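Side-chain contacts in putative metal-dependent isothiocyanate hydrolase SaxA (Pectobacterium carotovorum, PDB 6BRM), which probably hydrolyses isothiocyanates, using a site with two zinc ions in a metallo-beta-lactamase-like fold: residues 96-100 and 101-105; 165-169 and 170-174; 198-201 and 202-206; 223-226 and 227-230. All coordinates share one frame; numbering follows the deposited sequence.

Interaction 1: residues 96-100 and 101-105; sequences ALIRS and QGFFN
Backbone bonds from Q101 and G102 to the carbonyls of L97, I98 and R99 turn the chain out of the C-terminal end of helix 92-100. The amide N of Q101 is shared. It reaches I98 O over 3.3 Å and bonds weakly to L97 O at 126°. One residue on, G102 N gives a weak bond of 3.4 Å to R99 O. Both the I98 and R99 carbonyls are therefore met by the amide three positions later, a winding tighter than that of an alpha helix. R99 adds a CA-H...O contact, its CA lying 3.4 Å from F103 O.

The apolar part belongs to I98 and F103. CG2 of I98 is anti to the backbone N, and it meets CB of F103 at 3.9 Å. In F103, chi1 is -66°, with CG beside its own N. The ring then lies so that I98 O sits at its edge, near the ring plane, 3.4 Å from CD1. W73 also packs against I98 and meets the F103 ring, to which K83 adds a cation-pi contact. On the more open side, the extended chain of Q101 crosses L97, with CD of Q101 4.0 Å from CD1 of L97.

G102 has a phi of 105°, which glycine adopts readily and which lets the chain turn toward F103. These are the marks of a helix C-terminus closed by a glycine, here leading from helix 92-100 into strand 106-108 at the edge of a sheet.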
loop_
_atom_site.group_PDB
_atom_site.type_symbol
_atom_site.label_atom_id
_atom_site.label_comp_id
_atom_site.label_asym_id
_atom_site.label_seq_id
_atom_site.Cartn_x
_atom_site.Cartn_y
_atom_site.Cartn_z
ATOM N N ALA B 96 17.518 14.194 -4.372
ATOM C CA ALA B 96 17.972 15.512 -3.909
ATOM C C ALA B 96 18.967 15.415 -2.754
ATOM O O ALA B 96 19.976 16.117 -2.748
ATOM C CB ALA B 96 16.782 16.369 -3.495
ATOM N N LEU B 97 18.667 14.549 -1.784
ATOM C CA LEU B 97 19.560 14.286 -0.651
ATOM C C LEU B 97 20.911 13.772 -1.136
ATOM O O LEU B 97 21.944 14.376 -0.850
ATOM C CB LEU B 97 18.925 13.277 0.319
ATOM C CG LEU B 97 19.754 12.751 1.507
ATOM C CD1 LEU B 97 20.456 13.867 2.272
ATOM C CD2 LEU B 97 18.873 11.936 2.447
ATOM N N ILE B 98 20.882 12.674 -1.891
ATOM C CA ILE B 98 22.097 12.077 -2.475
ATOM C C ILE B 98 22.877 13.088 -3.336
ATOM O O ILE B 98 24.108 13.125 -3.275
ATOM C CB ILE B 98 21.774 10.753 -3.245
ATOM C CG1 ILE B 98 21.859 9.544 -2.303
ATOM C CG2 ILE B 98 22.742 10.483 -4.394
ATOM C CD1 ILE B 98 20.944 9.579 -1.098
ATOM N N ARG B 99 22.165 13.912 -4.105
ATOM C CA ARG B 99 22.798 14.945 -4.949
ATOM C C ARG B 99 23.505 16.030 -4.137
ATOM O O ARG B 99 24.583 16.492 -4.522
ATOM C CB ARG B 99 21.766 15.582 -5.890
ATOM C CG ARG B 99 22.341 16.443 -7.015
ATOM C CD ARG B 99 21.499 16.328 -8.283
ATOM N NE ARG B 99 20.060 16.447 -8.001
ATOM C CZ ARG B 99 19.070 15.839 -8.666
ATOM N NH1 ARG B 99 19.303 15.023 -9.699
ATOM N NH2 ARG B 99 17.812 16.046 -8.283
ATOM N N SER B 100 22.903 16.415 -3.012
ATOM C CA SER B 100 23.483 17.427 -2.123
ATOM C C SER B 100 24.640 16.890 -1.261
ATOM O O SER B 100 25.340 17.669 -0.614
ATOM C CB SER B 100 22.400 18.043 -1.234
ATOM O OG SER B 100 22.742 19.373 -0.886
ATOM N N GLN B 101 24.833 15.569 -1.254
ATOM C CA GLN B 101 25.987 14.931 -0.613
ATOM C C GLN B 101 27.195 14.743 -1.548
ATOM O O GLN B 101 28.085 13.943 -1.244
ATOM C CB GLN B 101 25.563 13.578 -0.028
ATOM C CG GLN B 101 24.551 13.689 1.104
ATOM C CD GLN B 101 24.098 12.346 1.658
ATOM O OE1 GLN B 101 23.503 12.287 2.733
ATOM N NE2 GLN B 101 24.378 11.268 0.934
ATOM N N GLY B 102 27.235 15.470 -2.672
ATOM C CA GLY B 102 28.386 15.460 -3.588
ATOM C C GLY B 102 28.208 14.688 -4.888
ATOM O O GLY B 102 28.973 14.890 -5.831
ATOM N N PHE B 103 27.209 13.808 -4.946
ATOM C CA PHE B 103 26.972 12.970 -6.128
ATOM C C PHE B 103 26.286 13.788 -7.226
ATOM O O PHE B 103 25.517 14.706 -6.926
ATOM C CB PHE B 103 26.126 11.746 -5.762
ATOM C CG PHE B 103 26.819 10.782 -4.834
ATOM C CD1 PHE B 103 26.790 10.965 -3.453
ATOM C CD2 PHE B 103 27.497 9.675 -5.340
ATOM C CE1 PHE B 103 27.430 10.073 -2.600
ATOM C CE2 PHE B 103 28.141 8.781 -4.492
ATOM C CZ PHE B 103 28.107 8.979 -3.119
ATOM N N PHE B 104 26.587 13.474 -8.489
ATOM C CA PHE B 104 25.973 14.180 -9.637
ATOM C C PHE B 104 25.419 13.319 -10.797
ATOM O O PHE B 104 24.733 13.863 -11.668
ATOM C CB PHE B 104 26.917 15.280 -10.170
ATOM C CG PHE B 104 28.349 14.843 -10.346
ATOM C CD1 PHE B 104 28.716 14.020 -11.406
ATOM C CD2 PHE B 104 29.341 15.280 -9.467
ATOM C CE1 PHE B 104 30.036 13.625 -11.580
ATOM C CE2 PHE B 104 30.663 14.887 -9.636
ATOM C CZ PHE B 104 31.011 14.057 -10.695
ATOM N N ASN B 105 25.690 12.008 -10.811
ATOM C CA ASN B 105 25.137 11.092 -11.827
ATOM C C ASN B 105 24.031 10.238 -11.196
ATOM O O ASN B 105 24.240 9.075 -10.854
ATOM C CB ASN B 105 26.246 10.210 -12.421
ATOM C CG ASN B 105 27.289 11.007 -13.201
ATOM O OD1 ASN B 105 26.999 12.060 -13.784
ATOM N ND2 ASN B 105 28.512 10.488 -13.238
#

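Interaction 2: residues 165-169 and 170-174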
loop_
_atom_site.group_PDB
_atom_site.type_symbol
_atom_site.label_atom_id
_atom_site.label_comp_id
_atom_site.label_asym_id
_atom_site.label_seq_id
_atom_site.Cartn_x
_atom_site.Cartn_y
_atom_site.Cartn_z
ATOM N N THR B 165 9.938 -3.636 4.189
ATOM C CA THR B 165 8.479 -3.601 4.294
ATOM C C THR B 165 8.007 -4.714 5.232
ATOM O O THR B 165 8.643 -5.758 5.296
ATOM C CB THR B 165 7.800 -3.764 2.907
ATOM O OG1 THR B 165 6.373 -3.749 3.058
ATOM C CG2 THR B 165 8.216 -5.061 2.203
ATOM N N VAL B 166 6.918 -4.476 5.966
ATOM C CA VAL B 166 6.181 -5.560 6.632
ATOM C C VAL B 166 5.123 -6.089 5.655
ATOM O O VAL B 166 5.001 -5.588 4.525
ATOM C CB VAL B 166 5.534 -5.128 7.982
ATOM C CG1 VAL B 166 6.561 -4.449 8.879
ATOM C CG2 VAL B 166 4.307 -4.236 7.783
ATOM N N TRP B 167 4.373 -7.103 6.080
ATOM C CA TRP B 167 3.320 -7.677 5.244
ATOM C C TRP B 167 2.165 -6.684 5.034
ATOM O O TRP B 167 1.391 -6.406 5.956
ATOM C CB TRP B 167 2.797 -8.987 5.843
ATOM C CG TRP B 167 1.913 -9.762 4.913
ATOM C CD1 TRP B 167 0.616 -9.481 4.584
ATOM C CD2 TRP B 167 2.258 -10.953 4.196
ATOM N NE1 TRP B 167 0.136 -10.420 3.704
ATOM C CE2 TRP B 167 1.122 -11.334 3.446
ATOM C CE3 TRP B 167 3.417 -11.733 4.109
ATOM C CZ2 TRP B 167 1.107 -12.468 2.626
ATOM C CZ3 TRP B 167 3.407 -12.854 3.287
ATOM C CH2 TRP B 167 2.256 -13.212 2.557
ATOM N N VAL B 168 2.084 -6.148 3.814
ATOM C CA VAL B 168 0.914 -5.394 3.338
ATOM C C VAL B 168 0.489 -5.971 1.987
ATOM O O VAL B 168 1.226 -6.766 1.408
ATOM C CB VAL B 168 1.197 -3.879 3.253
ATOM C CG1 VAL B 168 1.246 -3.288 4.646
ATOM C CG2 VAL B 168 2.496 -3.575 2.509
ATOM N N LYS B 169 -0.688 -5.595 1.487
ATOM C CA LYS B 169 -1.204 -6.200 0.237
ATOM C C LYS B 169 -0.439 -5.785 -1.036
ATOM O O LYS B 169 -0.403 -6.564 -1.989
ATOM C CB LYS B 169 -2.733 -6.018 0.081
ATOM C CG LYS B 169 -3.224 -5.097 -1.034
ATOM C CD LYS B 169 -4.742 -5.039 -1.035
ATOM C CE LYS B 169 -5.277 -4.242 -2.210
ATOM N NZ LYS B 169 -4.810 -2.832 -2.225
ATOM N N PRO B 170 0.170 -4.578 -1.065
ATOM C CA PRO B 170 1.077 -4.274 -2.185
ATOM C C PRO B 170 2.246 -5.257 -2.346
ATOM O O PRO B 170 2.757 -5.431 -3.461
ATOM C CB PRO B 170 1.589 -2.876 -1.841
ATOM C CG PRO B 170 0.455 -2.257 -1.111
ATOM C CD PRO B 170 -0.081 -3.372 -0.254
ATOM N N TYR B 171 2.665 -5.879 -1.244
ATOM C CA TYR B 171 3.636 -6.963 -1.296
ATOM C C TYR B 171 3.017 -8.241 -1.883
ATOM O O TYR B 171 3.639 -8.907 -2.704
ATOM C CB TYR B 171 4.228 -7.232 0.097
ATOM C CG TYR B 171 5.109 -8.448 0.126
ATOM C CD1 TYR B 171 6.400 -8.397 -0.387
ATOM C CD2 TYR B 171 4.642 -9.659 0.627
ATOM C CE1 TYR B 171 7.214 -9.515 -0.386
ATOM C CE2 TYR B 171 5.446 -10.785 0.632
ATOM C CZ TYR B 171 6.732 -10.706 0.124
ATOM O OH TYR B 171 7.554 -11.794 0.110
ATOM N N VAL B 172 1.802 -8.577 -1.454
ATOM C CA VAL B 172 1.092 -9.770 -1.949
ATOM C C VAL B 172 0.780 -9.661 -3.442
ATOM O O VAL B 172 1.002 -10.617 -4.188
ATOM C CB VAL B 172 -0.218 -10.037 -1.160
ATOM C CG1 VAL B 172 -0.984 -11.230 -1.740
ATOM C CG2 VAL B 172 0.095 -10.275 0.311
ATOM N N LYS B 173 0.268 -8.507 -3.868
ATOM C CA LYS B 173 -0.010 -8.254 -5.293
ATOM C C LYS B 173 1.231 -8.307 -6.192
ATOM O O LYS B 173 1.122 -8.641 -7.373
ATOM C CB LYS B 173 -0.714 -6.905 -5.482
ATOM C CG LYS B 173 -2.155 -6.892 -4.996
ATOM C CD LYS B 173 -2.770 -5.504 -5.079
ATOM C CE LYS B 173 -3.051 -5.071 -6.510
ATOM N NZ LYS B 173 -3.666 -3.714 -6.563
ATOM N N SER B 174 2.396 -7.965 -5.638
ATOM C CA SER B 174 3.665 -8.065 -6.368
ATOM C C SER B 174 4.088 -9.517 -6.595
ATOM O O SER B 174 4.609 -9.846 -7.657
ATOM C CB SER B 174 4.765 -7.304 -5.635
ATOM O OG SER B 174 4.413 -5.941 -5.510
#
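W167 and Y171 form the tightly packed part of this contact. The edge of Y171 points at the face of the W167 six-membered ring in a T-shaped pair, centroids 5.5 Å apart and planes at 63°. W167 has CG anti to its backbone N (chi1 -169°), which carries the indole forward to the first turn of the helix. There V172 CG2 also packs against it, close to CZ2. Helix 203-211 packs on both rings, through T208, while W167 NE1 bonds to Y134 O of the second subunit.

K169 is buried against that subunit too, its NZ making a salt bridge to D125 and a hydrogen bond to G126 O there. The loose, solvent side is K173. It runs alongside K169 in the same direction, CD of K173 touching CE of K169 at 4.0 Å. Their NZ atoms stand 4.6 Å apart, like charges that acidic groups of the partner would be expected to offset; exposed K173 makes a long, weak ion pair with D145 of the second subunit.

V168 offers its O weakly to the N atoms of Y171 and V172. The next turn is firmer, K173 N to K169 O being 2.8 Å. This is a helix N-terminus, with V168 at the N-cap position, built into a dimer interface.

Interaction 3: residues 198-201 and 202-206; sequences IIMG and KEDTL
T205 N to K202 O, at 3.1 Å, is the shortest sound polar bond here; OG1 of T205 merely lies in the neighbourhood of G201 O, 3.6 Å away. That bond lies within 202-206, where the chain enters helix 203-211; between the two segments the meeting is by packing alone.

The side chains that carry it are M200 and D204. They pass at a slant, the M200 chain crossing the D204 carboxylate, with CE nearest. CE of M200 comes 3.4 Å from OD2 of D204 and also touches D204 CB at 3.9 Å. CB and CG of M200 lie near the same oxygen, so one side of it is lined by carbon. M200 starts with CG beside its backbone N (chi1 -51°) and bends at its last torsion, which brings CE back toward D204 CB. W167 also packs on D204.

K202 points away from G201, its extended chain crossing to helix 232-241, where NZ forms a salt bridge with E234.

Upstream, I198 O bonds to ND1 of the zinc ligand H128, and I199 packs on H128 and H221. The whole is a loop-to-helix junction that supplies second-shell residues to a dinuclear zinc site.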
loop_
_atom_site.group_PDB
_atom_site.type_symbol
_atom_site.label_atom_id
_atom_site.label_comp_id
_atom_site.label_asym_id
_atom_site.label_seq_id
_atom_site.Cartn_x
_atom_site.Cartn_y
_atom_site.Cartn_z
ATOM N N ILE B 198 8.703 -3.477 12.344
ATOM C CA ILE B 198 8.928 -2.481 11.280
ATOM C C ILE B 198 9.449 -3.072 9.959
ATOM O O ILE B 198 9.461 -2.375 8.935
ATOM C CB ILE B 198 9.873 -1.336 11.737
ATOM C CG1 ILE B 198 11.216 -1.874 12.254
ATOM C CG2 ILE B 198 9.197 -0.491 12.807
ATOM C CD1 ILE B 198 12.330 -0.852 12.237
ATOM N N ILE B 199 9.900 -4.330 9.997
ATOM C CA ILE B 199 10.287 -5.090 8.809
ATOM C C ILE B 199 9.819 -6.549 8.980
ATOM O O ILE B 199 9.136 -6.867 9.958
ATOM C CB ILE B 199 11.816 -4.988 8.539
ATOM C CG1 ILE B 199 12.636 -5.465 9.745
ATOM C CG2 ILE B 199 12.209 -3.559 8.179
ATOM C CD1 ILE B 199 14.124 -5.548 9.465
ATOM N N MET B 200 10.177 -7.431 8.043
ATOM C CA MET B 200 9.705 -8.826 8.070
ATOM C C MET B 200 10.446 -9.665 9.107
ATOM O O MET B 200 11.487 -9.257 9.631
ATOM C CB MET B 200 9.839 -9.487 6.692
ATOM C CG MET B 200 9.236 -8.677 5.560
ATOM S SD MET B 200 8.799 -9.606 4.084
ATOM C CE MET B 200 7.018 -9.405 4.049
ATOM N N GLY B 201 9.893 -10.843 9.384
ATOM C CA GLY B 201 10.474 -11.791 10.331
ATOM C C GLY B 201 10.387 -13.218 9.838
ATOM O O GLY B 201 10.361 -13.469 8.631
ATOM N N LYS B 202 10.350 -14.155 10.784
ATOM C CA LYS B 202 10.243 -15.582 10.469
ATOM C C LYS B 202 8.856 -15.948 9.929
ATOM O O LYS B 202 8.764 -16.686 8.948
ATOM C CB LYS B 202 10.622 -16.456 11.681
ATOM C CG LYS B 202 9.672 -16.406 12.874
ATOM C CD LYS B 202 10.326 -16.968 14.132
ATOM C CE LYS B 202 9.352 -17.015 15.299
ATOM N NZ LYS B 202 9.980 -17.554 16.535
ATOM N N GLU B 203 7.794 -15.422 10.550
ATOM C CA GLU B 203 6.405 -15.690 10.117
ATOM C C GLU B 203 6.157 -15.345 8.648
ATOM O O GLU B 203 5.455 -16.071 7.943
ATOM C CB GLU B 203 5.394 -14.922 10.982
ATOM C CG GLU B 203 5.132 -15.535 12.352
ATOM C CD GLU B 203 3.958 -14.883 13.070
ATOM O OE1 GLU B 203 4.172 -14.295 14.154
ATOM O OE2 GLU B 203 2.821 -14.952 12.548
ATOM N N ASP B 204 6.748 -14.238 8.200
ATOM C CA ASP B 204 6.574 -13.753 6.832
ATOM C C ASP B 204 7.276 -14.628 5.787
ATOM O O ASP B 204 6.939 -14.562 4.610
ATOM C CB ASP B 204 7.042 -12.299 6.722
ATOM C CG ASP B 204 6.225 -11.350 7.595
ATOM O OD1 ASP B 204 5.696 -11.792 8.634
ATOM O OD2 ASP B 204 6.116 -10.155 7.255
ATOM N N THR B 205 8.247 -15.436 6.214
ATOM C CA THR B 205 8.861 -16.461 5.358
ATOM C C THR B 205 7.859 -17.556 4.964
ATOM O O THR B 205 7.808 -17.960 3.802
ATOM C CB THR B 205 10.078 -17.120 6.054
ATOM O OG1 THR B 205 11.057 -16.120 6.362
ATOM C CG2 THR B 205 10.716 -18.179 5.178
ATOM N N LEU B 206 7.084 -18.039 5.934
ATOM C CA LEU B 206 6.090 -19.093 5.695
ATOM C C LEU B 206 4.883 -18.595 4.888
ATOM O O LEU B 206 4.454 -19.266 3.944
ATOM C CB LEU B 206 5.613 -19.688 7.027
ATOM C CG LEU B 206 4.751 -20.956 6.990
ATOM C CD1 LEU B 206 5.508 -22.137 6.396
ATOM C CD2 LEU B 206 4.269 -21.293 8.393
#

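Interaction 4: residues 223-226 and 227-230; sequences ESIN and HCLL
I225 and C228 open and close a type I beta turn, joined by a hydrogen bond of 3.3 Å from C228 N to I225 O.

The I225 side chain can be followed outward. At CB the chain forks, and chi1 of 70° sets CG1 in the crowded position between backbone N and carbonyl carbon. This turns that branch in over the turn. CG1 touches SG of C228 at 3.5 Å, and CD1 at the tip stays beside the same sulfur, 3.9 Å away. C228 answers with SG anti to its own carbonyl carbon (chi1 -58°). Beyond the pair, N45 packs on I225, whose side chain comes within about 4 Å of that of the zinc ligand D71; C228 is about equally close to the side chain of H221.

N226 and H227, at the middle of the turn, point the same way. The amide group of N226 lies over one face of the imidazole, the two planes 67° apart, with amide CG 4.2 Å from NE2 of H227. N226 is held from outside by a bond from its backbone N to N45 OD1. Farther along, L229 CD2 brushes N226 O at 4.2 Å, and the carboxylate of E223 bonds to R232 N at the start of the next helix.

Between I225 and C228 the contact is sulfur on aliphatic carbon. Neither is among the ligands of the nearby zinc, held by D71, H72, D164 and H221, so the pair probably makes a largely nonpolar wall beside the metal site, the thiol sulfur being its most polarisable atom.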
loop_
_atom_site.group_PDB
_atom_site.type_symbol
_atom_site.label_atom_id
_atom_site.label_comp_id
_atom_site.label_asym_id
_atom_site.label_seq_id
_atom_site.Cartn_x
_atom_site.Cartn_y
_atom_site.Cartn_z
ATOM N N GLU B 223 21.721 -9.937 11.688
ATOM C CA GLU B 223 23.052 -10.108 12.313
ATOM C C GLU B 223 24.074 -9.087 11.801
ATOM O O GLU B 223 25.176 -9.442 11.367
ATOM C CB GLU B 223 23.575 -11.539 12.138
ATOM C CG GLU B 223 22.634 -12.608 12.669
ATOM C CD GLU B 223 23.265 -13.987 12.690
ATOM O OE1 GLU B 223 24.113 -14.285 11.824
ATOM O OE2 GLU B 223 22.900 -14.785 13.572
ATOM N N SER B 224 23.678 -7.818 11.861
ATOM C CA SER B 224 24.468 -6.702 11.320
ATOM C C SER B 224 24.269 -5.412 12.111
ATOM O O SER B 224 25.239 -4.703 12.379
ATOM C CB SER B 224 24.110 -6.455 9.859
ATOM O OG SER B 224 24.242 -7.635 9.089
ATOM N N ILE B 225 23.017 -5.085 12.433
ATOM C CA ILE B 225 22.705 -4.043 13.417
ATOM C C ILE B 225 21.944 -4.686 14.579
ATOM O O ILE B 225 21.107 -5.566 14.365
ATOM C CB ILE B 225 21.940 -2.844 12.794
ATOM C CG1 ILE B 225 20.502 -3.211 12.397
ATOM C CG2 ILE B 225 22.705 -2.302 11.588
ATOM C CD1 ILE B 225 19.767 -2.107 11.663
ATOM N N ASN B 226 22.244 -4.246 15.803
ATOM C CA ASN B 226 21.699 -4.875 17.023
ATOM C C ASN B 226 20.169 -4.843 17.177
ATOM O O ASN B 226 19.607 -5.661 17.910
ATOM C CB ASN B 226 22.369 -4.295 18.289
ATOM C CG ASN B 226 22.018 -2.833 18.542
ATOM O OD1 ASN B 226 21.696 -2.082 17.622
ATOM N ND2 ASN B 226 22.102 -2.421 19.803
ATOM N N HIS B 227 19.507 -3.920 16.481
ATOM C CA HIS B 227 18.052 -3.755 16.584
ATOM C C HIS B 227 17.268 -4.874 15.884
ATOM O O HIS B 227 16.114 -5.126 16.232
ATOM C CB HIS B 227 17.636 -2.385 16.044
ATOM C CG HIS B 227 18.377 -1.248 16.675
ATOM N ND1 HIS B 227 18.080 -0.771 17.932
ATOM C CD2 HIS B 227 19.422 -0.510 16.230
ATOM C CE1 HIS B 227 18.899 0.223 18.229
ATOM N NE2 HIS B 227 19.725 0.399 17.214
ATOM N N CYS B 228 17.894 -5.534 14.909
ATOM C CA CYS B 228 17.320 -6.714 14.255
ATOM C C CYS B 228 17.431 -7.934 15.179
ATOM O O CYS B 228 18.522 -8.477 15.368
ATOM C CB CYS B 228 18.033 -6.982 12.921
ATOM S SG CYS B 228 17.965 -5.598 11.751
ATOM N N LEU B 229 16.293 -8.365 15.727
ATOM C CA LEU B 229 16.248 -9.391 16.784
ATOM C C LEU B 229 16.212 -10.855 16.315
ATOM O O LEU B 229 16.256 -11.760 17.153
ATOM C CB LEU B 229 15.043 -9.139 17.702
ATOM C CG LEU B 229 14.972 -7.771 18.387
ATOM C CD1 LEU B 229 13.652 -7.620 19.127
ATOM C CD2 LEU B 229 16.145 -7.565 19.334
ATOM N N LEU B 230 16.132 -11.091 15.006
ATOM C CA LEU B 230 16.063 -12.454 14.460
ATOM C C LEU B 230 17.482 -12.968 14.200
ATOM O O LEU B 230 18.305 -12.254 13.628
ATOM C CB LEU B 230 15.241 -12.471 13.162
ATOM C CG LEU B 230 14.365 -13.693 12.860
ATOM C CD1 LEU B 230 13.733 -13.552 11.481
ATOM C CD2 LEU B 230 15.141 -14.996 12.952
#

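From the N terminus the four contacts follow in series, none nested in or crossing another, and each closes a short turn or junction. Interaction 1 ends helix 92-100 ahead of strand 106-108 and stands apart, its nearest atoms about 17 Å from those of interactions 3 and 4. Interaction 2 leads from the end of strand 159-163 into helix 169-178, and interaction 3 opens helix 203-211. These two touch, T165 and V166 packing on M200, I198 and I199. Interaction 4 turns the loop between strand 216-220 and helix 232-241, its L230 packing on G201 and K202. Interaction 3 thus bridges interactions 2 and 4, near the zinc site.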